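PDB 4HH8: butyrophilin subfamily 1 member A1 from Bos taurus, which may take part in milk-fat droplet secretion and inhibit proliferation of activated T-cells, and is represented here by its two extracellular immunoglobulin domains. Local coordinates for residues C36-S39 with S43-G46; E48-R53 with E70-A75; Q98-S103 with L125-L130; I136-Q141 with I146-T151; S203-N208 with G212-V217. The protein carries 1 engineered substitution. All coordinates share one frame; numbering follows the deposited sequence.

Interaction 1: residues C36-S39 with S43-G46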
# COMPACT_ATOMS: atom_id res chain seq x y z
N CYS A 36 12.31 -13.64 2.19
CA CYS A 36 12.77 -14.13 3.47
C CYS A 36 14.00 -14.98 3.16
O CYS A 36 14.12 -15.53 2.06
CB CYS A 36 11.72 -14.98 4.17
SG CYS A 36 10.36 -14.08 4.86
N ARG A 37 14.92 -15.07 4.12
CA ARG A 37 16.16 -15.82 3.91
C ARG A 37 16.54 -16.62 5.13
O ARG A 37 16.17 -16.28 6.26
CB ARG A 37 17.32 -14.91 3.44
CG ARG A 37 17.63 -13.75 4.38
CD ARG A 37 19.03 -13.11 4.19
NE ARG A 37 19.36 -12.28 5.37
CZ ARG A 37 20.25 -11.27 5.41
NH1 ARG A 37 20.95 -10.92 4.33
NH2 ARG A 37 20.43 -10.61 6.56
N LEU A 38 17.26 -17.70 4.88
CA LEU A 38 17.85 -18.50 5.94
C LEU A 38 19.06 -17.80 6.53
O LEU A 38 19.79 -17.12 5.80
CB LEU A 38 18.25 -19.88 5.41
CG LEU A 38 17.07 -20.84 5.18
CD1 LEU A 38 17.58 -22.23 4.74
CD2 LEU A 38 16.15 -20.98 6.39
N SER A 39 19.27 -18.00 7.84
CA SER A 39 20.54 -17.73 8.53
C SER A 39 20.95 -19.02 9.23
O SER A 39 20.20 -19.53 10.06
CB SER A 39 20.41 -16.63 9.59
OG SER A 39 21.70 -16.10 9.92
N SER A 43 21.65 -23.53 1.43
CA SER A 43 20.62 -23.80 0.42
C SER A 43 19.25 -24.07 1.02
O SER A 43 19.13 -24.79 1.98
CB SER A 43 20.96 -24.99 -0.45
OG SER A 43 19.88 -25.19 -1.37
N ALA A 44 18.23 -23.47 0.43
CA ALA A 44 16.85 -23.77 0.80
C ALA A 44 16.15 -24.72 -0.22
O ALA A 44 14.97 -25.01 -0.03
CB ALA A 44 16.03 -22.46 1.01
N LYS A 45 16.87 -25.18 -1.25
CA LYS A 45 16.30 -26.09 -2.30
C LYS A 45 15.71 -27.34 -1.69
O LYS A 45 16.41 -28.03 -0.95
CB LYS A 45 17.36 -26.54 -3.33
CG LYS A 45 17.81 -25.44 -4.28
CD LYS A 45 18.60 -26.00 -5.47
CE LYS A 45 19.56 -24.95 -6.01
NZ LYS A 45 20.72 -25.58 -6.73
N GLY A 46 14.44 -27.64 -1.97
CA GLY A 46 13.81 -28.89 -1.46
C GLY A 46 13.11 -28.77 -0.13
O GLY A 46 12.52 -29.74 0.35
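Leu-38 meets Ala-44 through one methyl. CD1 of Leu-38 lies 4.0 Å from CB of Ala-44, an ordinary apolar contact. The same CD1 sits 4.1 Å from the carbonyl O of Ser-43. No hydrogen bond joins the two segments. CG of Leu-38 stands anti to its own carbonyl carbon (chi1 -75°), and its extended second torsion carries CD1 out toward the loop. Both touching side chains are buried. Phe-112 packs on each of them, and Ile-88 also lies on Ala-44, so the tight part of the contact continues into the core of the domain.

The other side is loose. Ser-43 and Lys-45 are exposed, and the CB of Ser-43 turns away from the strand. Ser-43 holds the loop instead: its OG accepts from the backbone N of Lys-45 at 3.0 Å, an ST turn with an N-H...O angle of 155°. Two residues before Leu-38 in the strand, Cys-36 forms the disulfide with Cys-110. The B-C loop here packs its Ala-44 against Leu-38 near the end of strand B, in a V-set immunoglobulin domain.

Interaction 2: residues E48-R53 with E70-A75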
# COMPACT_ATOMS: atom_id res chain seq x y z
N GLU A 48 10.28 -27.20 2.59
CA GLU A 48 8.94 -26.66 2.52
C GLU A 48 9.03 -25.16 2.77
O GLU A 48 9.49 -24.73 3.83
CB GLU A 48 8.00 -27.32 3.54
CG GLU A 48 6.60 -26.64 3.61
CD GLU A 48 5.70 -27.22 4.71
OE1 GLU A 48 5.71 -28.45 4.89
OE2 GLU A 48 4.98 -26.44 5.39
N LEU A 49 8.59 -24.40 1.77
CA LEU A 49 8.48 -22.94 1.78
C LEU A 49 7.00 -22.56 1.80
O LEU A 49 6.31 -22.87 0.84
CB LEU A 49 9.13 -22.34 0.53
CG LEU A 49 10.57 -22.81 0.23
CD1 LEU A 49 11.05 -22.32 -1.11
CD2 LEU A 49 11.58 -22.45 1.33
N ARG A 50 6.52 -21.93 2.87
CA ARG A 50 5.11 -21.57 2.98
C ARG A 50 4.96 -20.09 3.31
O ARG A 50 5.51 -19.62 4.30
CB ARG A 50 4.44 -22.39 4.09
CG ARG A 50 2.94 -22.10 4.25
CD ARG A 50 2.31 -22.76 5.51
NE ARG A 50 2.35 -24.21 5.37
CZ ARG A 50 1.36 -24.98 4.93
NH1 ARG A 50 0.18 -24.46 4.58
NH2 ARG A 50 1.55 -26.29 4.83
N TRP A 51 4.23 -19.35 2.49
CA TRP A 51 3.84 -18.00 2.90
C TRP A 51 2.36 -18.04 3.25
O TRP A 51 1.57 -18.69 2.56
CB TRP A 51 4.09 -17.00 1.78
CG TRP A 51 5.44 -16.39 1.75
CD1 TRP A 51 5.76 -15.13 2.07
CD2 TRP A 51 6.65 -17.02 1.34
NE1 TRP A 51 7.10 -14.91 1.88
CE2 TRP A 51 7.67 -16.06 1.43
CE3 TRP A 51 6.96 -18.29 0.83
CZ2 TRP A 51 9.00 -16.33 1.10
CZ3 TRP A 51 8.28 -18.57 0.48
CH2 TRP A 51 9.29 -17.58 0.63
N PHE A 52 1.98 -17.38 4.34
CA PHE A 52 0.58 -17.37 4.74
C PHE A 52 0.24 -16.08 5.45
O PHE A 52 1.13 -15.29 5.82
CB PHE A 52 0.23 -18.61 5.59
CG PHE A 52 0.94 -18.68 6.93
CD1 PHE A 52 0.31 -18.21 8.08
CD2 PHE A 52 2.21 -19.25 7.04
CE1 PHE A 52 0.93 -18.28 9.31
CE2 PHE A 52 2.84 -19.34 8.26
CZ PHE A 52 2.19 -18.86 9.42
N ARG A 53 -1.05 -15.86 5.65
CA ARG A 53 -1.49 -14.66 6.32
C ARG A 53 -2.00 -14.99 7.72
O ARG A 53 -1.22 -15.09 8.67
CB ARG A 53 -2.51 -13.93 5.46
CG ARG A 53 -1.82 -13.20 4.32
CD ARG A 53 -2.73 -12.45 3.45
NE ARG A 53 -3.06 -11.14 3.97
CZ ARG A 53 -3.78 -10.24 3.30
NH1 ARG A 53 -4.24 -10.55 2.10
NH2 ARG A 53 -4.07 -9.07 3.82
N GLU A 70 -0.52 -26.09 -5.60
CA GLU A 70 -1.65 -25.16 -5.85
C GLU A 70 -2.93 -25.44 -5.05
O GLU A 70 -3.65 -24.51 -4.66
CB GLU A 70 -2.00 -25.09 -7.33
CG GLU A 70 -0.93 -24.46 -8.21
CD GLU A 70 -1.42 -24.19 -9.64
OE1 GLU A 70 -1.74 -23.00 -9.94
OE2 GLU A 70 -1.48 -25.15 -10.45
N GLY A 71 -3.23 -26.72 -4.82
CA GLY A 71 -4.42 -27.09 -4.09
C GLY A 71 -4.39 -26.79 -2.60
O GLY A 71 -5.40 -26.96 -1.90
N GLU A 72 -3.23 -26.37 -2.10
CA GLU A 72 -3.09 -26.01 -0.70
C GLU A 72 -2.97 -24.48 -0.55
O GLU A 72 -2.72 -23.97 0.54
CB GLU A 72 -1.86 -26.70 -0.12
CG GLU A 72 -1.86 -28.23 -0.20
CD GLU A 72 -1.00 -28.87 0.87
OE1 GLU A 72 -1.02 -28.42 2.05
OE2 GLU A 72 -0.28 -29.82 0.51
N GLU A 73 -3.12 -23.76 -1.67
CA GLU A 73 -3.08 -22.30 -1.72
C GLU A 73 -4.48 -21.69 -1.74
O GLU A 73 -5.38 -22.21 -2.43
CB GLU A 73 -2.31 -21.85 -2.96
CG GLU A 73 -0.86 -22.35 -2.96
CD GLU A 73 -0.05 -21.90 -4.17
OE1 GLU A 73 -0.63 -21.61 -5.23
OE2 GLU A 73 1.20 -21.84 -4.07
N MSE A 74 -4.69 -20.61 -1.00
CA MSE A 74 -5.92 -19.81 -1.09
C MSE A 74 -6.27 -19.57 -2.54
O MSE A 74 -5.38 -19.26 -3.36
CB MSE A 74 -5.78 -18.47 -0.40
CG MSE A 74 -5.75 -18.54 1.11
SE MSE A 74 -5.14 -16.83 1.90
CE MSE A 74 -3.49 -17.39 2.64
N ALA A 75 -7.56 -19.70 -2.86
CA ALA A 75 -8.07 -19.52 -4.24
C ALA A 75 -7.83 -18.13 -4.82
O ALA A 75 -7.61 -17.98 -6.02
CB ALA A 75 -9.54 -19.92 -4.35
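Arg-50 and Glu-72 approach each other with opposite charges but do not form a salt bridge. NH2 of Arg-50 is 4.3 Å from OE1 of Glu-72, and the carboxylate oxygen comes in obliquely to the guanidinium. The arginine side chain runs out from the strand and bends at chi3 (-65°). This bend turns the guanidinium back along the strand to Glu-48, whose OE2 lies at its edge, in plane. NE of Arg-50 is 3.4 Å from this OE2, a salt bridge whose hydrogen bonds are weak. Stronger polar partners lie outside: NH1 of Arg-50 bonds to the O of Val-56, and Glu-72 pairs with Arg-64.

At the other end, Met-74, a selenomethionine, points its CB at the strand. Its chain bends at chi3 (-113°), and CE ends 4.2 Å from the backbone N of Arg-53. The methyl thus meets main chain here, while Val-60 also touches the Met-74 side chain. The guanidinium of Arg-53 is engaged with the O of Ser-103. The 3-10 turn at 70-72 is closed by N of Glu-73 on O of Glu-70, 3.1 Å apart. The loop before strand D thus passes beside strand C of the A'GFCC'C'' sheet of a V-set immunoglobulin domain.

Interaction 3: residues Q98-S103 with L125-L130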
# COMPACT_ATOMS: atom_id res chain seq x y z
N GLN A 98 1.47 -11.06 -8.01
CA GLN A 98 1.18 -10.23 -9.17
C GLN A 98 -0.08 -9.44 -8.98
O GLN A 98 -0.99 -9.88 -8.25
CB GLN A 98 1.02 -11.09 -10.42
CG GLN A 98 2.31 -11.74 -10.83
CD GLN A 98 2.16 -12.58 -12.08
OE1 GLN A 98 1.09 -13.14 -12.36
NE2 GLN A 98 3.24 -12.65 -12.86
N GLU A 99 -0.12 -8.28 -9.64
CA GLU A 99 -1.29 -7.43 -9.65
C GLU A 99 -1.81 -7.15 -8.24
O GLU A 99 -2.95 -7.54 -7.87
CB GLU A 99 -2.37 -8.02 -10.57
CG GLU A 99 -2.37 -7.31 -11.94
CD GLU A 99 -2.22 -8.28 -13.13
OE1 GLU A 99 -3.23 -8.95 -13.47
OE2 GLU A 99 -1.11 -8.35 -13.73
N VAL A 100 -0.95 -6.48 -7.45
CA VAL A 100 -1.27 -6.18 -6.05
C VAL A 100 -2.55 -5.36 -5.95
O VAL A 100 -2.76 -4.44 -6.73
CB VAL A 100 -0.08 -5.48 -5.37
CG1 VAL A 100 -0.54 -4.67 -4.15
CG2 VAL A 100 0.95 -6.52 -5.00
N LYS A 101 -3.43 -5.74 -5.02
CA LYS A 101 -4.57 -4.91 -4.65
C LYS A 101 -4.54 -4.48 -3.19
O LYS A 101 -3.78 -5.02 -2.38
CB LYS A 101 -5.94 -5.55 -4.97
CG LYS A 101 -6.06 -7.06 -4.98
CD LYS A 101 -7.29 -7.42 -5.92
CE LYS A 101 -7.40 -8.90 -6.23
NZ LYS A 101 -7.88 -9.74 -5.07
N ALA A 102 -5.40 -3.53 -2.85
CA ALA A 102 -5.57 -3.03 -1.48
C ALA A 102 -5.77 -4.13 -0.42
O ALA A 102 -5.21 -4.06 0.67
CB ALA A 102 -6.72 -2.02 -1.42
N SER A 103 -6.56 -5.14 -0.74
CA SER A 103 -6.77 -6.28 0.17
C SER A 103 -5.52 -7.13 0.47
O SER A 103 -5.49 -7.87 1.46
CB SER A 103 -7.85 -7.21 -0.40
OG SER A 103 -7.51 -7.53 -1.75
N LEU A 125 3.61 -6.38 3.93
CA LEU A 125 3.34 -5.73 2.66
C LEU A 125 2.57 -4.44 2.88
O LEU A 125 1.55 -4.42 3.55
CB LEU A 125 2.54 -6.66 1.74
CG LEU A 125 2.32 -6.04 0.36
CD1 LEU A 125 3.65 -5.70 -0.30
CD2 LEU A 125 1.49 -6.96 -0.49
N LYS A 126 3.07 -3.33 2.36
CA LYS A 126 2.35 -2.06 2.44
C LYS A 126 1.94 -1.67 1.05
O LYS A 126 2.79 -1.38 0.26
CB LYS A 126 3.23 -0.94 3.00
CG LYS A 126 3.51 -1.02 4.51
CD LYS A 126 2.31 -0.66 5.31
CE LYS A 126 2.70 -0.37 6.72
NZ LYS A 126 1.46 -0.01 7.41
N VAL A 127 0.64 -1.57 0.79
CA VAL A 127 0.16 -1.27 -0.55
C VAL A 127 -0.20 0.20 -0.63
O VAL A 127 -0.70 0.76 0.35
CB VAL A 127 -1.07 -2.14 -0.97
CG1 VAL A 127 -1.50 -1.73 -2.35
CG2 VAL A 127 -0.74 -3.65 -0.87
N ALA A 128 0.04 0.79 -1.79
CA ALA A 128 -0.24 2.19 -2.00
C ALA A 128 -0.84 2.41 -3.40
O ALA A 128 -0.54 1.70 -4.34
CB ALA A 128 1.03 3.01 -1.84
N ALA A 129 -1.74 3.38 -3.51
CA ALA A 129 -2.17 3.84 -4.82
C ALA A 129 -2.17 5.31 -4.75
O ALA A 129 -2.54 5.91 -3.74
CB ALA A 129 -3.54 3.34 -5.15
N LEU A 130 -1.78 5.90 -5.86
CA LEU A 130 -1.78 7.31 -6.03
C LEU A 130 -3.00 7.68 -6.85
O LEU A 130 -3.23 7.08 -7.89
CB LEU A 130 -0.55 7.61 -6.82
CG LEU A 130 -0.09 9.02 -6.91
CD1 LEU A 130 0.54 9.44 -5.58
CD2 LEU A 130 0.93 8.70 -7.95
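The backbone N of Val-127 is hydrogen-bonded to OD1 of Asp-105, and the side chain of the same residue meets Val-100. The two valines reach toward each other, tip to tip. CG1 of Val-100 lies 3.4 Å from CG2 of Val-127, tighter than usual for two methyl carbons. It is also 3.6 Å from CG1 of Val-127, so one methyl of Val-100 sits against both branches of its partner. CG1 of Val-100 gets there by standing opposite the backbone N (chi1 157°).

The carbonyl O of Lys-101 lies against the same valine. It is 3.7 Å from CG2 of Val-127 and 4.0 Å from CG1 of Val-127. Next along the chain, N of Ala-102 is 4.3 Å from CG1 of Val-127. Val-127 thus meets Val-100, Lys-101 and Ala-102 in turn. No hydrogen bond links the two segments directly.

The loop has its own polar ties. N of Lys-101 bonds to OD2 of Asp-104. Asp-104 opens the D-x-G-x-Y-x-C signature of V-set domains, which runs through Gly-106 to Cys-110 in strand F. Val-100 is buried, whereas Lys-101 is exposed and its CB points away from strand 117-128.

The contact lies where the loop between strands 92-97 and 106-114 crosses the end of strand 117-128. Val-28 also packs on Val-127, Ala-32 of strand 32-39 packs on Val-100, and Tyr-156 of the second domain touches Ala-102.

Interaction 4: residues I136-Q141 with I146-T151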
# COMPACT_ATOMS: atom_id res chain seq x y z
N ILE A 136 -10.69 21.56 -7.55
CA ILE A 136 -11.41 22.46 -6.66
C ILE A 136 -12.67 23.06 -7.29
O ILE A 136 -12.60 23.68 -8.34
CB ILE A 136 -10.49 23.60 -6.09
CG1 ILE A 136 -9.39 23.02 -5.19
CG2 ILE A 136 -11.30 24.56 -5.28
CD1 ILE A 136 -8.24 24.05 -4.86
N SER A 137 -13.79 22.86 -6.63
CA SER A 137 -15.06 23.54 -6.89
C SER A 137 -15.15 24.79 -6.08
O SER A 137 -14.90 24.75 -4.88
CB SER A 137 -16.22 22.67 -6.40
OG SER A 137 -16.70 21.88 -7.43
N MSE A 138 -15.58 25.87 -6.71
CA MSE A 138 -15.82 27.14 -6.05
C MSE A 138 -17.31 27.41 -6.03
O MSE A 138 -18.00 27.24 -7.04
CB MSE A 138 -15.21 28.26 -6.87
CG MSE A 138 -13.72 28.47 -6.77
SE MSE A 138 -13.39 30.38 -6.48
CE MSE A 138 -14.47 31.12 -7.95
N LYS A 139 -17.82 27.86 -4.89
CA LYS A 139 -19.20 28.29 -4.79
C LYS A 139 -19.30 29.52 -3.90
O LYS A 139 -19.02 29.45 -2.70
CB LYS A 139 -20.09 27.18 -4.26
CG LYS A 139 -20.55 26.20 -5.34
CD LYS A 139 -21.13 24.91 -4.74
CE LYS A 139 -21.65 23.95 -5.83
NZ LYS A 139 -22.36 22.79 -5.21
N VAL A 140 -19.66 30.65 -4.49
CA VAL A 140 -19.90 31.88 -3.72
C VAL A 140 -21.32 31.83 -3.20
O VAL A 140 -22.27 31.75 -3.99
CB VAL A 140 -19.68 33.17 -4.54
CG1 VAL A 140 -19.59 34.38 -3.61
CG2 VAL A 140 -18.41 33.07 -5.40
N GLN A 141 -21.48 31.84 -1.88
CA GLN A 141 -22.82 31.85 -1.30
C GLN A 141 -23.05 33.08 -0.42
O GLN A 141 -22.56 34.19 -0.75
CB GLN A 141 -23.13 30.54 -0.56
CG GLN A 141 -24.50 29.96 -0.98
CD GLN A 141 -25.44 29.69 0.19
OE1 GLN A 141 -25.17 30.06 1.34
NE2 GLN A 141 -26.57 29.05 -0.11
N ILE A 146 -16.67 32.50 0.41
CA ILE A 146 -16.36 31.46 -0.59
C ILE A 146 -16.12 30.06 0.03
O ILE A 146 -15.30 29.89 0.94
CB ILE A 146 -15.11 31.87 -1.44
CG1 ILE A 146 -15.16 33.36 -1.79
CG2 ILE A 146 -14.94 30.98 -2.67
CD1 ILE A 146 -14.44 33.76 -3.07
N GLN A 147 -16.84 29.06 -0.47
CA GLN A 147 -16.69 27.66 -0.06
C GLN A 147 -15.95 26.91 -1.16
O GLN A 147 -16.37 26.94 -2.32
CB GLN A 147 -18.05 26.98 0.15
CG GLN A 147 -19.07 27.76 0.97
CD GLN A 147 -20.53 27.40 0.62
OE1 GLN A 147 -20.86 27.12 -0.55
NE2 GLN A 147 -21.40 27.43 1.62
N LEU A 148 -14.86 26.25 -0.81
CA LEU A 148 -14.14 25.45 -1.78
C LEU A 148 -14.29 23.98 -1.43
O LEU A 148 -14.25 23.61 -0.26
CB LEU A 148 -12.65 25.81 -1.80
CG LEU A 148 -12.23 27.27 -2.03
CD1 LEU A 148 -10.72 27.35 -1.97
CD2 LEU A 148 -12.73 27.87 -3.42
N GLU A 149 -14.43 23.14 -2.45
CA GLU A 149 -14.42 21.72 -2.24
C GLU A 149 -13.37 21.07 -3.07
O GLU A 149 -13.37 21.22 -4.27
CB GLU A 149 -15.77 21.08 -2.54
CG GLU A 149 -15.74 19.61 -2.18
CD GLU A 149 -17.02 18.86 -2.52
OE1 GLU A 149 -17.37 18.73 -3.72
OE2 GLU A 149 -17.66 18.38 -1.56
N CYS A 150 -12.47 20.33 -2.44
CA CYS A 150 -11.38 19.67 -3.16
C CYS A 150 -11.65 18.18 -3.19
O CYS A 150 -11.98 17.55 -2.16
CB CYS A 150 -10.03 19.97 -2.52
SG CYS A 150 -8.60 19.18 -3.30
N THR A 151 -11.47 17.62 -4.36
CA THR A 151 -11.95 16.29 -4.65
C THR A 151 -10.86 15.49 -5.36
O THR A 151 -10.10 16.04 -6.13
CB THR A 151 -13.23 16.48 -5.45
OG1 THR A 151 -14.37 16.37 -4.57
CG2 THR A 151 -13.30 15.55 -6.58
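The A-B hairpin of the second extracellular immunoglobulin domain pairs strand 136-140 with strand 146-151. The strands run antiparallel, at 161° between their directions. Two hydrogen-bonded pairs hold them. N of Ser-137 donates to O of Glu-149 at 2.9 Å, and N of Glu-149 returns the bond to O of Ser-137 at 3.0 Å. Further along, N of Lys-139 bonds to O of Gln-147 at 3.1 Å. N of Gln-147 in turn reaches O of Lys-139 at 3.1 Å, and this bond is nearly straight, with an N-H...O angle of 172°.

Side chains alternate between two faces. Ile-136, Met-138, Ile-146, Leu-148 and Cys-150 share the apolar one. CG2 of Ile-136 lies 3.9 Å from CB of Leu-148, the two chains crossing at a slant. Selenomethionine Met-138 runs beside Leu-148, pointing the same way, with CG 3.5 Å from CD2 of Leu-148. A bend at chi2 (-132°) then takes its SE across to CG2 of Ile-146, 4.2 Å away.

This apolar face looks into the beta sandwich of an Ig domain. Val-217 and Val-219 of strand 213-220 meet Ile-136. Trp-163 of strand 160-165 packs on Leu-148 and Cys-150.

The face with Ser-137, Lys-139, Gln-147 and Glu-149 is polar and at least partly exposed. Here the Gln-147 amide folds over toward strand 136-140. Its OE1 is 3.8 Å from CB of Lys-139, and CB of Gln-141 lies close to the same amide. The Lys-139 chain runs extended beyond CG and leads away from the hairpin.

Interaction 5: residues S203-N208 with G212-V217. Engineered in segment 203-208: Ala-205 (natural residue Cys).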
# COMPACT_ATOMS: atom_id res chain seq x y z
N SER A 203 -4.23 26.70 -2.73
CA SER A 203 -4.01 25.37 -3.25
C SER A 203 -4.47 24.24 -2.30
O SER A 203 -4.59 24.43 -1.09
CB SER A 203 -2.55 25.19 -3.66
OG SER A 203 -1.78 24.94 -2.52
N CYS A 204 -4.73 23.07 -2.89
CA CYS A 204 -5.14 21.89 -2.17
C CYS A 204 -4.13 20.83 -2.58
O CYS A 204 -3.91 20.65 -3.76
CB CYS A 204 -6.56 21.47 -2.61
SG CYS A 204 -7.07 19.81 -1.97
N ALA A 205 -3.51 20.15 -1.62
CA ALA A 205 -2.60 19.08 -1.93
C ALA A 205 -3.15 17.81 -1.35
O ALA A 205 -3.60 17.81 -0.21
CB ALA A 205 -1.18 19.34 -1.37
N ILE A 206 -3.11 16.74 -2.13
CA ILE A 206 -3.49 15.46 -1.64
C ILE A 206 -2.22 14.63 -1.59
O ILE A 206 -1.55 14.47 -2.61
CB ILE A 206 -4.51 14.72 -2.59
CG1 ILE A 206 -5.72 15.60 -2.98
CG2 ILE A 206 -4.96 13.45 -1.97
CD1 ILE A 206 -6.60 16.04 -1.83
N ARG A 207 -1.90 14.04 -0.45
CA ARG A 207 -0.63 13.35 -0.37
C ARG A 207 -0.79 11.92 0.08
O ARG A 207 -1.45 11.66 1.07
CB ARG A 207 0.25 14.11 0.65
CG ARG A 207 1.67 13.55 0.79
CD ARG A 207 2.49 14.45 1.69
NE ARG A 207 3.83 13.92 1.92
CZ ARG A 207 4.88 14.16 1.14
NH1 ARG A 207 4.74 14.90 0.03
NH2 ARG A 207 6.05 13.65 1.45
N ASN A 208 -0.14 11.00 -0.62
CA ASN A 208 0.02 9.65 -0.12
C ASN A 208 1.28 9.61 0.77
O ASN A 208 2.41 9.63 0.25
CB ASN A 208 0.13 8.70 -1.30
CG ASN A 208 0.09 7.26 -0.91
OD1 ASN A 208 0.81 6.86 -0.02
ND2 ASN A 208 -0.76 6.45 -1.59
N GLY A 212 5.18 9.09 0.04
CA GLY A 212 5.79 10.42 0.10
C GLY A 212 5.61 11.13 -1.24
O GLY A 212 6.56 11.76 -1.77
N GLN A 213 4.40 11.04 -1.80
CA GLN A 213 4.07 11.67 -3.08
C GLN A 213 2.74 12.42 -3.01
O GLN A 213 1.76 11.93 -2.43
CB GLN A 213 4.00 10.63 -4.21
CG GLN A 213 5.29 9.82 -4.47
CD GLN A 213 5.12 8.79 -5.58
OE1 GLN A 213 4.03 8.63 -6.13
NE2 GLN A 213 6.19 8.08 -5.91
N GLU A 214 2.68 13.60 -3.62
CA GLU A 214 1.46 14.36 -3.60
C GLU A 214 1.16 14.98 -4.94
O GLU A 214 2.07 15.11 -5.79
CB GLU A 214 1.54 15.46 -2.55
CG GLU A 214 2.53 16.56 -2.85
CD GLU A 214 2.78 17.45 -1.63
OE1 GLU A 214 2.64 18.68 -1.76
OE2 GLU A 214 3.09 16.92 -0.54
N LYS A 215 -0.10 15.41 -5.09
CA LYS A 215 -0.53 16.23 -6.22
C LYS A 215 -1.27 17.39 -5.66
O LYS A 215 -1.84 17.30 -4.57
CB LYS A 215 -1.45 15.47 -7.18
CG LYS A 215 -0.83 14.27 -7.83
CD LYS A 215 -1.85 13.63 -8.76
CE LYS A 215 -1.34 12.36 -9.41
NZ LYS A 215 -2.34 11.91 -10.42
N GLU A 216 -1.24 18.51 -6.39
CA GLU A 216 -1.92 19.70 -5.93
C GLU A 216 -2.62 20.41 -7.05
O GLU A 216 -2.38 20.15 -8.24
CB GLU A 216 -0.97 20.66 -5.20
CG GLU A 216 -0.24 21.61 -6.12
CD GLU A 216 0.77 22.44 -5.38
OE1 GLU A 216 1.63 21.86 -4.68
OE2 GLU A 216 0.72 23.68 -5.53
N VAL A 217 -3.53 21.29 -6.64
CA VAL A 217 -4.28 22.09 -7.58
C VAL A 217 -4.44 23.45 -6.94
O VAL A 217 -4.68 23.58 -5.73
CB VAL A 217 -5.64 21.43 -7.95
CG1 VAL A 217 -6.59 21.37 -6.74
CG2 VAL A 217 -6.30 22.16 -9.14
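A G1 beta bulge lies at the turn end of the F-G hairpin of the second immunoglobulin domain. Gly-212 and Gln-213 both face Asn-208. N of Gln-213 donates to O of Asn-208 at 3.2 Å, while the bond from Gly-212 N to the same O is weak. Gly-212 has a positive phi (63°), which favours glycine. The amide of Asn-208 bonds to residues outside the two strands, ND2 to O of Ala-129 and OD1 to N of Leu-211.

Beyond the bulge the strands pair regularly. N of Ile-206 bonds to O of Lys-215 at 2.8 Å, and N of Cys-204 to O of Val-217 at 2.9 Å. CB of Cys-204 also meets CG1 of Val-217 at 4.1 Å. Ala-205, an engineered replacement of the natural cysteine, lies on the other face, its CB 3.9 Å from OE1 of Glu-214.

Arg-207 and Glu-214 cross on this face as a salt bridge. The arginine chain is extended from CG to NE, and its guanidinium lies over Gly-212 and the N of Gln-213. The guanidinium and carboxylate planes stand 82° apart. NH1 of Arg-207 meets OE2 of Glu-214 at 2.7 Å, on the anti side of the carboxylate and 29° out of its plane.

Interactions 1, 2 and 3 lie in the first domain, and interactions 4 and 5 in the second. Interactions 1 and 2 adjoin in sequence, their centres 17 Å apart. Interaction 2 touches interaction 3 where NH2 of Arg-53 is 3.0 Å from O of Ser-103. Interaction 3 leads on to the second domain: O of Ala-129 lies 2.8 Å from ND2 of Asn-208 in interaction 5. Interactions 4 and 5 face each other across the sandwich. SG of Cys-150 is bonded to SG of Cys-204, and CG1 of Ile-136 is 3.6 Å from CG1 of Val-217. Interactions 1 and 4 are far apart, their centres 57 Å from each other.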